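Local coordinates for trans-2-enoyl-CoA reductase [NADH] (Treponema denticola ATCC 35405, PDB 4GGO), which catalyses the NADH-dependent reduction of the carbon-carbon double bond of trans-2-enoyl-CoA thioesters, such as crotonyl-CoA to butyryl-CoA, in bacterial fatty acid synthesis, at residues Gly175-Pro180 with Glu184-Ser189. Residues are numbered along the deposited sequence; the frame is centred on the assembly and turned at random.
Sequences GKTVDP and ELKEIS
Glu184 meets Asp179 through the backbone: Asp179 N donates to Glu184 O at 3.0 Å in a nearly straight bond, and the same carbonyl also receives a CA-H...O contact from Val178. Leu185, in a non-hydrogen-bonded pair with Val178, has CG beside its own backbone N and anti to its carbonyl carbon, which brings CD2 back over strand 173-178; CD2 lies 3.7 Å from Val178 CB and rests on Thr177 O. Leu371 of helix 371-380 touches the Val178 side chain. Lys186 and Thr177 form a hydrogen-bonded pair, Lys186 N to Thr177 O at 2.9 Å and Thr177 N to Lys186 O at 3.0 Å. In both bonds the donor stands well above the carbonyl plane (40° and 37°). This register, alternating in pair type, defines a two-stranded antiparallel beta hairpin at the protein surface, separate from the parallel Rossmann-type sheet; the strand axes run at 135°, a marked twist. Extended beyond CG, Lys186 runs alongside Asp179, but NZ to OD2 at 4.0 Å is a long salt bridge; Asp179 OD1 instead takes the backbone N-H groups of Phe181 and Thr182 in the turn. Beyond Glu187, Ile188 shares Thr177's face: its CG2 makes a methyl-to-methyl contact with Thr177 CG2 at 3.8 Å, the side chains crossing nearly at right angles. Pro289 touches Ile188, and Pro292 touches Thr177. Two backbone bonds join Ile188 to Gly175, Gly175 N to Ile188 O and Ile188 N to Gly175 O, each 3.2 Å.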
loop_
_atom_site.group_PDB
_atom_site.type_symbol
_atom_site.label_atom_id
_atom_site.label_comp_id
_atom_site.label_asym_id
_atom_site.label_seq_id
_atom_site.Cartn_x
_atom_site.Cartn_y
_atom_site.Cartn_z
ATOM N N GLY A 175 -20.493 6.772 12.434
ATOM C CA GLY A 175 -20.601 7.658 11.293
ATOM C C GLY A 175 -21.325 7.018 10.129
ATOM O O GLY A 175 -21.567 5.810 10.122
ATOM N N LYS A 176 -21.675 7.831 9.140
ATOM C CA LYS A 176 -22.298 7.325 7.926
ATOM C C LYS A 176 -21.326 6.459 7.132
ATOM O O LYS A 176 -20.127 6.463 7.390
ATOM C CB LYS A 176 -22.802 8.482 7.060
ATOM C CG LYS A 176 -23.959 9.258 7.675
ATOM C CD LYS A 176 -24.759 10.029 6.626
ATOM C CE LYS A 176 -24.098 11.344 6.238
ATOM N NZ LYS A 176 -24.973 12.125 5.312
ATOM N N THR A 177 -21.860 5.700 6.183
ATOM C CA THR A 177 -21.046 4.924 5.257
ATOM C C THR A 177 -21.897 4.624 4.036
ATOM O O THR A 177 -23.093 4.906 4.026
ATOM C CB THR A 177 -20.541 3.602 5.872
ATOM O OG1 THR A 177 -19.604 2.986 4.980
ATOM C CG2 THR A 177 -21.699 2.645 6.113
ATOM N N VAL A 178 -21.287 4.054 3.005
ATOM C CA VAL A 178 -22.025 3.756 1.787
ATOM C C VAL A 178 -21.551 2.447 1.163
ATOM O O VAL A 178 -20.359 2.139 1.161
ATOM C CB VAL A 178 -21.934 4.925 0.766
ATOM C CG1 VAL A 178 -20.509 5.094 0.252
ATOM C CG2 VAL A 178 -22.907 4.717 -0.386
ATOM N N ASP A 179 -22.501 1.659 0.674
ATOM C CA ASP A 179 -22.180 0.457 -0.077
ATOM C C ASP A 179 -22.125 0.854 -1.544
ATOM O O ASP A 179 -23.158 1.124 -2.154
ATOM C CB ASP A 179 -23.238 -0.625 0.160
ATOM C CG ASP A 179 -22.857 -1.969 -0.443
ATOM O OD1 ASP A 179 -22.479 -2.018 -1.633
ATOM O OD2 ASP A 179 -22.938 -2.985 0.278
ATOM N N PRO A 180 -20.911 0.894 -2.114
ATOM C CA PRO A 180 -20.676 1.374 -3.480
ATOM C C PRO A 180 -21.361 0.523 -4.547
ATOM O O PRO A 180 -21.544 0.992 -5.669
ATOM C CB PRO A 180 -19.154 1.275 -3.626
ATOM C CG PRO A 180 -18.750 0.228 -2.646
ATOM C CD PRO A 180 -19.672 0.412 -1.480
ATOM N N GLU A 184 -26.445 2.135 -1.070
ATOM C CA GLU A 184 -27.141 2.360 0.193
ATOM C C GLU A 184 -26.274 3.077 1.225
ATOM O O GLU A 184 -25.149 2.661 1.504
ATOM C CB GLU A 184 -27.645 1.037 0.778
ATOM C CG GLU A 184 -28.476 1.210 2.041
ATOM C CD GLU A 184 -28.790 -0.104 2.733
ATOM O OE1 GLU A 184 -28.322 -1.160 2.259
ATOM O OE2 GLU A 184 -29.504 -0.075 3.757
ATOM N N LEU A 185 -26.808 4.157 1.788
ATOM C CA LEU A 185 -26.168 4.836 2.908
ATOM C C LEU A 185 -26.566 4.154 4.208
ATOM O O LEU A 185 -27.747 3.897 4.444
ATOM C CB LEU A 185 -26.583 6.307 2.965
ATOM C CG LEU A 185 -25.925 7.312 2.021
ATOM C CD1 LEU A 185 -26.485 8.696 2.285
ATOM C CD2 LEU A 185 -24.415 7.308 2.185
ATOM N N LYS A 186 -25.584 3.861 5.051
ATOM C CA LYS A 186 -25.853 3.225 6.335
ATOM C C LYS A 186 -25.251 4.014 7.483
ATOM O O LYS A 186 -24.540 4.997 7.277
ATOM C CB LYS A 186 -25.275 1.812 6.370
ATOM C CG LYS A 186 -25.663 0.935 5.207
ATOM C CD LYS A 186 -24.917 -0.380 5.278
ATOM C CE LYS A 186 -25.106 -1.194 4.015
ATOM N NZ LYS A 186 -24.218 -2.387 4.009
ATOM N N GLU A 187 -25.541 3.563 8.695
ATOM C CA GLU A 187 -24.898 4.093 9.886
ATOM C C GLU A 187 -24.253 2.947 10.650
ATOM O O GLU A 187 -24.943 2.080 11.186
ATOM C CB GLU A 187 -25.908 4.823 10.769
ATOM C CG GLU A 187 -25.333 5.296 12.092
ATOM C CD GLU A 187 -25.937 6.605 12.555
ATOM O OE1 GLU A 187 -26.384 7.392 11.693
ATOM O OE2 GLU A 187 -25.966 6.849 13.780
ATOM N N ILE A 188 -22.925 2.936 10.683
ATOM C CA ILE A 188 -22.195 1.872 11.357
ATOM C C ILE A 188 -21.331 2.428 12.478
ATOM O O ILE A 188 -21.077 3.630 12.541
ATOM C CB ILE A 188 -21.314 1.079 10.380
ATOM C CG1 ILE A 188 -20.157 1.942 9.875
ATOM C CG2 ILE A 188 -22.146 0.566 9.218
ATOM C CD1 ILE A 188 -19.152 1.175 9.042
ATOM N N SER A 189 -20.880 1.545 13.362
ATOM C CA SER A 189 -20.138 1.965 14.540
ATOM C C SER A 189 -18.928 1.082 14.817
ATOM O O SER A 189 -18.881 -0.078 14.407
ATOM C CB SER A 189 -21.056 1.966 15.765
ATOM O OG SER A 189 -22.183 2.801 15.559
#